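Local atomic coordinates of succinate dehydrogenase subunit B (Mycolicibacterium smegmatis MC2 51, PDB entry 6LUM), a protein that probably carries electrons through its three iron-sulfur clusters from the flavoprotein subunit toward the membrane-embedded part of the succinate dehydrogenase complex. Residues T27-R32 with W43-V48; K173-A178 with C240-Q245; S183-W188 with T233-E238. All coordinates share one frame; numbering follows the deposited sequence.

Contact 1: T27-R32 with W43-V48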
loop_
_atom_site.group_PDB
_atom_site.type_symbol
_atom_site.label_atom_id
_atom_site.label_comp_id
_atom_site.label_asym_id
_atom_site.label_seq_id
_atom_site.Cartn_x
_atom_site.Cartn_y
_atom_site.Cartn_z
ATOM N N THR J 27 43.609 7.156 -36.102
ATOM C CA THR J 27 43.900 6.081 -35.165
ATOM C C THR J 27 42.868 6.095 -34.049
ATOM O O THR J 27 42.522 7.161 -33.537
ATOM C CB THR J 27 45.304 6.235 -34.582
ATOM O OG1 THR J 27 46.276 5.954 -35.594
ATOM C CG2 THR J 27 45.511 5.293 -33.424
ATOM N N LEU J 28 42.366 4.920 -33.689
ATOM C CA LEU J 28 41.466 4.758 -32.558
ATOM C C LEU J 28 42.193 4.032 -31.441
ATOM O O LEU J 28 43.063 3.199 -31.699
ATOM C CB LEU J 28 40.213 3.971 -32.939
ATOM C CG LEU J 28 39.471 4.332 -34.221
ATOM C CD1 LEU J 28 38.425 3.287 -34.489
ATOM C CD2 LEU J 28 38.829 5.687 -34.115
ATOM N N LYS J 29 41.836 4.346 -30.205
ATOM C CA LYS J 29 42.407 3.698 -29.031
ATOM C C LYS J 29 41.266 3.116 -28.218
ATOM O O LYS J 29 40.702 3.796 -27.362
ATOM C CB LYS J 29 43.221 4.676 -28.201
ATOM C CG LYS J 29 44.692 4.695 -28.524
ATOM C CD LYS J 29 45.429 5.616 -27.589
ATOM C CE LYS J 29 45.315 5.135 -26.164
ATOM N NZ LYS J 29 46.027 6.046 -25.230
ATOM N N ILE J 30 40.930 1.884 -28.466
ATOM C CA ILE J 30 39.830 1.255 -27.756
ATOM C C ILE J 30 40.367 0.776 -26.422
ATOM O O ILE J 30 41.561 0.510 -26.287
ATOM C CB ILE J 30 39.239 0.094 -28.570
ATOM C CG1 ILE J 30 38.974 0.519 -30.006
ATOM C CG2 ILE J 30 37.924 -0.329 -27.983
ATOM C CD1 ILE J 30 37.957 1.566 -30.132
ATOM N N ALA J 31 39.496 0.681 -25.426
ATOM C CA ALA J 31 39.873 0.141 -24.125
ATOM C C ALA J 31 39.284 -1.254 -24.014
ATOM O O ALA J 31 38.187 -1.447 -23.492
ATOM C CB ALA J 31 39.391 1.044 -23.004
ATOM N N ARG J 32 40.021 -2.243 -24.506
ATOM C CA ARG J 32 39.509 -3.598 -24.580
ATOM C C ARG J 32 39.495 -4.249 -23.208
ATOM O O ARG J 32 40.344 -3.977 -22.356
ATOM C CB ARG J 32 40.353 -4.434 -25.536
ATOM C CG ARG J 32 40.708 -3.728 -26.825
ATOM C CD ARG J 32 39.523 -3.667 -27.765
ATOM N NE ARG J 32 38.905 -4.972 -27.934
ATOM C CZ ARG J 32 39.326 -5.888 -28.794
ATOM N NH1 ARG J 32 40.366 -5.644 -29.572
ATOM N NH2 ARG J 32 38.704 -7.049 -28.879
ATOM N N TRP J 43 44.534 -1.037 -23.320
ATOM C CA TRP J 43 44.281 -0.265 -24.520
ATOM C C TRP J 43 44.786 -0.999 -25.751
ATOM O O TRP J 43 45.752 -1.763 -25.693
ATOM C CB TRP J 43 44.942 1.102 -24.415
ATOM C CG TRP J 43 44.355 1.901 -23.328
ATOM C CD1 TRP J 43 44.663 1.833 -22.009
ATOM C CD2 TRP J 43 43.327 2.880 -23.450
ATOM N NE1 TRP J 43 43.897 2.718 -21.298
ATOM C CE2 TRP J 43 43.066 3.373 -22.166
ATOM C CE3 TRP J 43 42.603 3.389 -24.525
ATOM C CZ2 TRP J 43 42.117 4.348 -21.928
ATOM C CZ3 TRP J 43 41.663 4.347 -24.286
ATOM C CH2 TRP J 43 41.427 4.822 -23.003
ATOM N N GLN J 44 44.110 -0.771 -26.872
ATOM C CA GLN J 44 44.520 -1.334 -28.149
ATOM C C GLN J 44 44.300 -0.294 -29.226
ATOM O O GLN J 44 43.232 0.314 -29.293
ATOM C CB GLN J 44 43.746 -2.612 -28.476
ATOM C CG GLN J 44 44.212 -3.287 -29.745
ATOM C CD GLN J 44 44.317 -4.776 -29.593
ATOM O OE1 GLN J 44 44.154 -5.309 -28.498
ATOM N NE2 GLN J 44 44.600 -5.465 -30.688
ATOM N N SER J 45 45.302 -0.093 -30.066
ATOM C CA SER J 45 45.278 0.968 -31.060
ATOM C C SER J 45 45.089 0.382 -32.445
ATOM O O SER J 45 45.823 -0.527 -32.843
ATOM C CB SER J 45 46.559 1.793 -31.008
ATOM O OG SER J 45 46.582 2.758 -32.039
ATOM N N PHE J 46 44.116 0.922 -33.174
ATOM C CA PHE J 46 43.796 0.526 -34.536
ATOM C C PHE J 46 43.977 1.711 -35.468
ATOM O O PHE J 46 43.852 2.862 -35.055
ATOM C CB PHE J 46 42.366 0.033 -34.647
ATOM C CG PHE J 46 42.050 -1.120 -33.757
ATOM C CD1 PHE J 46 41.442 -0.921 -32.540
ATOM C CD2 PHE J 46 42.344 -2.407 -34.144
ATOM C CE1 PHE J 46 41.142 -1.979 -31.727
ATOM C CE2 PHE J 46 42.043 -3.463 -33.331
ATOM C CZ PHE J 46 41.442 -3.247 -32.123
ATOM N N ARG J 47 44.240 1.430 -36.736
ATOM C CA ARG J 47 44.381 2.469 -37.744
ATOM C C ARG J 47 43.360 2.240 -38.843
ATOM O O ARG J 47 43.430 1.236 -39.557
ATOM C CB ARG J 47 45.790 2.492 -38.327
ATOM C CG ARG J 47 45.927 3.406 -39.522
ATOM C CD ARG J 47 47.373 3.554 -39.919
ATOM N NE ARG J 47 48.197 3.879 -38.763
ATOM C CZ ARG J 47 48.429 5.116 -38.342
ATOM N NH1 ARG J 47 49.189 5.326 -37.278
ATOM N NH2 ARG J 47 47.904 6.143 -38.993
ATOM N N VAL J 48 42.427 3.172 -38.988
ATOM C CA VAL J 48 41.314 3.022 -39.919
ATOM C C VAL J 48 41.217 4.267 -40.788
ATOM O O VAL J 48 41.615 5.352 -40.353
ATOM C CB VAL J 48 40.004 2.780 -39.163
ATOM C CG1 VAL J 48 40.109 1.537 -38.338
ATOM C CG2 VAL J 48 39.699 3.950 -38.278
#
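Lys29, Ala31 and Trp43 meet on one face of an antiparallel strand pair, with the indole held between the other two. The ammonium of Lys29 makes a cation-pi contact with the six-membered ring, its NZ 4.7 Å from the centroid of Trp43 and 23° off the ring normal. Ala31 CB lies over the opposite face, 4.1 Å from the same centroid of Trp43, a CH-pi contact. The first torsion of Trp43, with CG anti to the carbonyl carbon (chi1 -64°), starts the ring on this course, and the backbone of Lys29 meets its edge.

On the other face the Phe46 ring is approached at its rim: Ile30 CG1 lies 3.7 Å from Phe46 CE1, and Arg32 NH1 reaches Phe46 CZ in the ring plane, the guanidinium turned 35° from the ring. That NH1 also forms a salt bridge with Asp68. Paired backbone bonds join Leu28 to Phe46 and Ile30 to Gln44, for example Gln44 N to Ile30 O at 2.9 Å.

The two strands form the N-terminal hairpin of the plant-type [2Fe-2S] ferredoxin domain, a beta-grasp fold. Strand 27-32 lies between strand 42-47 and the parallel strand 114-118, while helix 56-67 covers Leu28, Ile30 and Val48.

Contact 2: K173-A178 with C240-Q245. With SF4 (iron/sulfur cluster), chain B.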
loop_
_atom_site.group_PDB
_atom_site.type_symbol
_atom_site.label_atom_id
_atom_site.label_comp_id
_atom_site.label_asym_id
_atom_site.label_seq_id
_atom_site.Cartn_x
_atom_site.Cartn_y
_atom_site.Cartn_z
ATOM N N LYS J 173 11.527 14.004 -24.099
ATOM C CA LYS J 173 12.481 13.723 -25.154
ATOM C C LYS J 173 13.546 12.719 -24.748
ATOM O O LYS J 173 14.448 12.454 -25.535
ATOM C CB LYS J 173 13.166 15.010 -25.588
ATOM C CG LYS J 173 12.252 16.137 -25.895
ATOM C CD LYS J 173 13.052 17.398 -26.014
ATOM C CE LYS J 173 14.099 17.241 -27.080
ATOM N NZ LYS J 173 14.882 18.484 -27.283
ATOM N N CYS J 174 13.471 12.163 -23.550
ATOM C CA CYS J 174 14.540 11.321 -23.037
ATOM C C CYS J 174 14.529 9.969 -23.731
ATOM O O CYS J 174 13.545 9.235 -23.647
ATOM C CB CYS J 174 14.378 11.168 -21.530
ATOM S SG CYS J 174 15.325 9.892 -20.734
ATOM N N ILE J 175 15.625 9.636 -24.421
ATOM C CA ILE J 175 15.759 8.338 -25.064
ATOM C C ILE J 175 16.402 7.306 -24.164
ATOM O O ILE J 175 16.611 6.170 -24.598
ATOM C CB ILE J 175 16.566 8.429 -26.369
ATOM C CG1 ILE J 175 17.951 8.984 -26.116
ATOM C CG2 ILE J 175 15.858 9.277 -27.341
ATOM C CD1 ILE J 175 18.722 9.291 -27.356
ATOM N N LEU J 176 16.719 7.659 -22.928
ATOM C CA LEU J 176 17.262 6.741 -21.934
ATOM C C LEU J 176 18.578 6.128 -22.393
ATOM O O LEU J 176 18.729 4.917 -22.480
ATOM C CB LEU J 176 16.247 5.658 -21.592
ATOM C CG LEU J 176 15.025 6.058 -20.786
ATOM C CD1 LEU J 176 13.979 5.001 -20.933
ATOM C CD2 LEU J 176 15.409 6.219 -19.351
ATOM N N CYS J 177 19.550 6.991 -22.662
ATOM C CA CYS J 177 20.851 6.534 -23.116
ATOM C C CYS J 177 21.892 6.465 -22.012
ATOM O O CYS J 177 22.897 5.775 -22.188
ATOM C CB CYS J 177 21.367 7.427 -24.245
ATOM S SG CYS J 177 21.660 9.107 -23.830
ATOM N N ALA J 178 21.670 7.149 -20.892
ATOM C CA ALA J 178 22.556 7.203 -19.734
ATOM C C ALA J 178 23.799 8.038 -19.966
ATOM O O ALA J 178 24.744 7.938 -19.207
ATOM C CB ALA J 178 22.960 5.810 -19.263
ATOM N N CYS J 240 23.765 15.538 -22.392
ATOM C CA CYS J 240 22.544 15.038 -23.020
ATOM C C CYS J 240 22.570 15.230 -24.532
ATOM O O CYS J 240 22.826 16.342 -25.002
ATOM C CB CYS J 240 21.320 15.733 -22.451
ATOM S SG CYS J 240 19.846 15.404 -23.356
ATOM N N PRO J 241 22.309 14.183 -25.322
ATOM C CA PRO J 241 22.276 14.336 -26.776
ATOM C C PRO J 241 20.978 14.884 -27.339
ATOM O O PRO J 241 20.959 15.283 -28.506
ATOM C CB PRO J 241 22.513 12.912 -27.258
ATOM C CG PRO J 241 22.004 12.101 -26.216
ATOM C CD PRO J 241 22.350 12.764 -24.959
ATOM N N ARG J 242 19.897 14.912 -26.569
ATOM C CA ARG J 242 18.656 15.524 -27.009
ATOM C C ARG J 242 18.530 16.983 -26.597
ATOM O O ARG J 242 17.588 17.647 -27.027
ATOM C CB ARG J 242 17.455 14.765 -26.454
ATOM C CG ARG J 242 17.502 13.280 -26.604
ATOM C CD ARG J 242 17.535 12.850 -28.048
ATOM N NE ARG J 242 16.552 13.525 -28.885
ATOM C CZ ARG J 242 15.279 13.169 -28.993
ATOM N NH1 ARG J 242 14.807 12.148 -28.311
ATOM N NH2 ARG J 242 14.471 13.850 -29.782
ATOM N N GLY J 243 19.437 17.493 -25.776
ATOM C CA GLY J 243 19.343 18.854 -25.295
ATOM C C GLY J 243 18.161 19.061 -24.378
ATOM O O GLY J 243 17.210 19.741 -24.754
ATOM N N ILE J 244 18.194 18.493 -23.176
ATOM C CA ILE J 244 17.001 18.457 -22.343
ATOM C C ILE J 244 17.013 19.458 -21.189
ATOM O O ILE J 244 15.935 19.794 -20.679
ATOM C CB ILE J 244 16.747 17.021 -21.834
ATOM C CG1 ILE J 244 15.939 16.244 -22.858
ATOM C CG2 ILE J 244 16.029 16.974 -20.510
ATOM C CD1 ILE J 244 15.516 14.925 -22.384
ATOM N N GLN J 245 18.168 20.024 -20.834
ATOM C CA GLN J 245 18.272 20.889 -19.656
ATOM C C GLN J 245 18.011 20.074 -18.402
ATOM O O GLN J 245 17.092 20.359 -17.625
ATOM C CB GLN J 245 17.316 22.078 -19.725
ATOM C CG GLN J 245 17.294 22.785 -21.047
ATOM C CD GLN J 245 18.593 23.472 -21.347
ATOM O OE1 GLN J 245 19.050 23.491 -22.483
ATOM N NE2 GLN J 245 19.200 24.042 -20.328
HETATM FE FE1 SF4 B . 20.152 11.642 -19.655
HETATM FE FE2 SF4 B . 20.259 10.465 -22.416
HETATM FE FE3 SF4 B . 19.329 13.316 -22.040
HETATM FE FE4 SF4 B . 17.596 11.008 -21.167
HETATM S S1 SF4 B . 18.535 11.575 -22.993
HETATM S S2 SF4 B . 18.404 12.740 -20.214
HETATM S S3 SF4 B . 19.325 9.909 -20.588
HETATM S S4 SF4 B . 21.069 12.203 -21.494
#
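Two irregular loops bring Lys173 and Arg242 together, with CA atoms 6.7 Å apart and the touching parts of the backbones running 136° apart. They carry the two halves of a ferredoxin-type [4Fe-4S] motif: Cys174 and Cys177 belong to a Cys-x-x-Cys-x-x-Cys sequence, and Cys240 comes from a distant Cys-Pro pair. Each of the three thiolates binds a different iron; Cys180 belongs to the same pocket.

Beside the cluster, Lys173 reaches across the other loop. Its chain bends at chi3 (58°), which turns CE toward the carbonyl of Arg242, and NZ donates a hydrogen bond of 2.8 Å to Arg242 O. The chain of Arg242 is bent at chi2 and chi3; Lys173 CB lies over one face of its guanidinium, and Ile175 CG2 is at the edge, near its plane. The like charges of Lys173 NZ and Arg242 NH2 remain 5.3 Å apart.

Ile244 CD1 packs 4.0 Å from CB of the cluster ligand Cys174. The carbonyls of Ile175 and Leu176 accept hydrogen bonds from Arg41 of subunit A, which places this loop at the subunit interface.

Pro241 lies against the cluster itself: its CG is 3.8 Å from Cys177 SG, and its CD is 3.7 Å from the cluster sulfide S4.

Contact 3: S183-W188 with T233-E238. With F3S (Fe3-s4 cluster), chain C.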
loop_
_atom_site.group_PDB
_atom_site.type_symbol
_atom_site.label_atom_id
_atom_site.label_comp_id
_atom_site.label_asym_id
_atom_site.label_seq_id
_atom_site.Cartn_x
_atom_site.Cartn_y
_atom_site.Cartn_z
ATOM N N SER J 183 27.816 10.683 -16.212
ATOM C CA SER J 183 28.730 11.806 -16.118
ATOM C C SER J 183 28.547 12.565 -14.818
ATOM O O SER J 183 29.156 13.616 -14.641
ATOM C CB SER J 183 28.548 12.745 -17.297
ATOM O OG SER J 183 27.268 13.310 -17.267
ATOM N N CYS J 184 27.735 12.047 -13.900
ATOM C CA CYS J 184 27.454 12.706 -12.637
ATOM C C CYS J 184 28.496 12.291 -11.613
ATOM O O CYS J 184 28.555 11.104 -11.255
ATOM C CB CYS J 184 26.067 12.337 -12.151
ATOM S SG CYS J 184 25.423 13.350 -10.835
ATOM N N PRO J 185 29.333 13.202 -11.121
ATOM C CA PRO J 185 30.247 12.827 -10.046
ATOM C C PRO J 185 29.547 12.306 -8.816
ATOM O O PRO J 185 30.076 11.419 -8.141
ATOM C CB PRO J 185 30.999 14.129 -9.778
ATOM C CG PRO J 185 30.303 15.151 -10.540
ATOM C CD PRO J 185 29.686 14.509 -11.670
ATOM N N VAL J 186 28.357 12.811 -8.509
ATOM C CA VAL J 186 27.586 12.285 -7.399
ATOM C C VAL J 186 27.184 10.848 -7.648
ATOM O O VAL J 186 26.908 10.105 -6.708
ATOM C CB VAL J 186 26.368 13.182 -7.167
ATOM C CG1 VAL J 186 25.678 12.801 -5.922
ATOM C CG2 VAL J 186 26.812 14.598 -7.094
ATOM N N TYR J 187 27.149 10.432 -8.906
ATOM C CA TYR J 187 26.818 9.059 -9.233
ATOM C C TYR J 187 28.049 8.180 -9.157
ATOM O O TYR J 187 27.966 7.020 -8.749
ATOM C CB TYR J 187 26.195 9.009 -10.620
ATOM C CG TYR J 187 25.625 7.682 -11.004
ATOM C CD1 TYR J 187 24.415 7.263 -10.500
ATOM C CD2 TYR J 187 26.293 6.852 -11.881
ATOM C CE1 TYR J 187 23.896 6.057 -10.849
ATOM C CE2 TYR J 187 25.779 5.645 -12.234
ATOM C CZ TYR J 187 24.579 5.254 -11.719
ATOM O OH TYR J 187 24.051 4.043 -12.073
ATOM N N TRP J 188 29.203 8.721 -9.536
ATOM C CA TRP J 188 30.454 8.012 -9.304
ATOM C C TRP J 188 30.752 7.833 -7.821
ATOM O O TRP J 188 31.489 6.915 -7.456
ATOM C CB TRP J 188 31.610 8.755 -9.950
ATOM C CG TRP J 188 31.396 9.114 -11.362
ATOM C CD1 TRP J 188 30.572 8.508 -12.239
ATOM C CD2 TRP J 188 32.037 10.169 -12.073
ATOM N NE1 TRP J 188 30.658 9.111 -13.456
ATOM C CE2 TRP J 188 31.553 10.141 -13.376
ATOM C CE3 TRP J 188 32.979 11.134 -11.729
ATOM C CZ2 TRP J 188 31.969 11.037 -14.333
ATOM C CZ3 TRP J 188 33.385 12.017 -12.678
ATOM C CH2 TRP J 188 32.883 11.968 -13.963
ATOM N N THR J 233 26.490 20.461 -10.455
ATOM C CA THR J 233 27.292 20.299 -11.644
ATOM C C THR J 233 26.349 20.141 -12.828
ATOM O O THR J 233 25.255 19.538 -12.713
ATOM C CB THR J 233 28.193 19.077 -11.535
ATOM O OG1 THR J 233 28.798 19.010 -10.248
ATOM C CG2 THR J 233 29.239 19.164 -12.527
ATOM N N PHE J 234 26.773 20.695 -13.963
ATOM C CA PHE J 234 25.996 20.703 -15.192
ATOM C C PHE J 234 26.572 19.729 -16.206
ATOM O O PHE J 234 26.414 19.898 -17.413
ATOM C CB PHE J 234 25.926 22.113 -15.765
ATOM C CG PHE J 234 25.162 23.073 -14.907
ATOM C CD1 PHE J 234 25.617 23.426 -13.663
ATOM C CD2 PHE J 234 23.994 23.619 -15.340
ATOM C CE1 PHE J 234 24.919 24.283 -12.886
ATOM C CE2 PHE J 234 23.297 24.478 -14.551
ATOM C CZ PHE J 234 23.758 24.801 -13.326
ATOM N N ASN J 235 27.257 18.706 -15.709
ATOM C CA ASN J 235 27.757 17.643 -16.561
ATOM C C ASN J 235 26.625 16.975 -17.320
ATOM O O ASN J 235 26.761 16.657 -18.503
ATOM C CB ASN J 235 28.487 16.621 -15.705
ATOM C CG ASN J 235 29.960 16.824 -15.692
ATOM O OD1 ASN J 235 30.455 17.860 -16.094
ATOM N ND2 ASN J 235 30.676 15.827 -15.233
ATOM N N CYS J 236 25.499 16.751 -16.648
ATOM C CA CYS J 236 24.361 16.103 -17.281
ATOM C C CYS J 236 23.830 16.934 -18.431
ATOM O O CYS J 236 23.580 16.419 -19.527
ATOM C CB CYS J 236 23.272 15.877 -16.249
ATOM S SG CYS J 236 22.883 17.315 -15.304
ATOM N N THR J 237 23.625 18.224 -18.187
ATOM C CA THR J 237 23.129 19.110 -19.226
ATOM C C THR J 237 24.086 19.160 -20.392
ATOM O O THR J 237 23.667 19.190 -21.550
ATOM C CB THR J 237 22.924 20.503 -18.660
ATOM O OG1 THR J 237 22.029 20.426 -17.557
ATOM C CG2 THR J 237 22.338 21.401 -19.685
ATOM N N GLU J 238 25.378 19.164 -20.109
ATOM C CA GLU J 238 26.351 19.231 -21.182
ATOM C C GLU J 238 26.399 17.942 -21.982
ATOM O O GLU J 238 26.726 17.971 -23.169
ATOM C CB GLU J 238 27.715 19.556 -20.595
ATOM C CG GLU J 238 28.742 19.977 -21.591
ATOM C CD GLU J 238 29.773 18.911 -21.809
ATOM O OE1 GLU J 238 29.918 18.047 -20.919
ATOM O OE2 GLU J 238 30.446 18.941 -22.860
HETATM FE FE1 F3S C . 25.340 15.416 -11.456
HETATM FE FE3 F3S C . 23.707 17.775 -10.453
HETATM FE FE4 F3S C . 23.896 17.215 -13.409
HETATM S S1 F3S C . 25.198 16.438 -9.521
HETATM S S2 F3S C . 25.602 15.842 -13.589
HETATM S S3 F3S C . 23.263 16.038 -11.692
HETATM S S4 F3S C . 23.324 18.993 -12.243
#
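Asn235 and Ser183 bury the most surface here, and one hydrogen bond joins them: Asn235 ND2 donates to Ser183 O at 2.7 Å. The bond is nearly straight (167° at the hydrogen). The donor lies in the carbonyl plane, and the acceptor is only 4° out of the plane of the amide, so the bond keeps close to the plane of each group. Asn235 CB meanwhile comes 3.7 Å from sulfide S2 of the [3Fe-4S] cluster.

Ser183 turns its hydroxyl between its own backbone N and carbonyl carbon (chi1 64°). There OG bonds to Cys180 O while resting against the backbone of Asn235. Pro185, third in buried area, crosses the asparagine side chain obliquely, its CD 3.9 Å from Asn235 ND2, and its CG also reaches Thr233 OG1.

The neighbours of these residues hold the cluster. Cys184 SG binds FE1 at 2.2 Å, Cys236 SG binds FE4, and Cys230 completes the set of pocket cysteines. Cys184 follows the triad of the [4Fe-4S] motif yet serves the second cluster, the crossover familiar from dicluster ferredoxins.

Both ends of the buried amide are used, since Asn235 OD1 accepts a hydrogen bond from the backbone of Asp24 of subunit C. This fixes its rotation. Cys184 and Cys236 each stand at a helix start, an arrangement that may stabilise negative charge on the cluster.

Following the chain from the N terminus, contact 1 closes first, a short ten-residue connection between two strands of the 2Fe-2S domain, and it is finished before the others begin. Contact 2 then opens at 173-178 and closes only at 240-245, spanning 61 residues that include several helices. Contact 3 opens and closes within that span, joining 183-188 to 233-238, so the two nest without crossing. They also touch, Gln245 CA lying 4.1 Å from Thr237 CG2, and together tie both ends of the helical 4Fe-4S dicluster region around two adjacent clusters. Contact 1 stays apart, its nearest atoms about 17 Å from contact 2 and about 14 Å from contact 3.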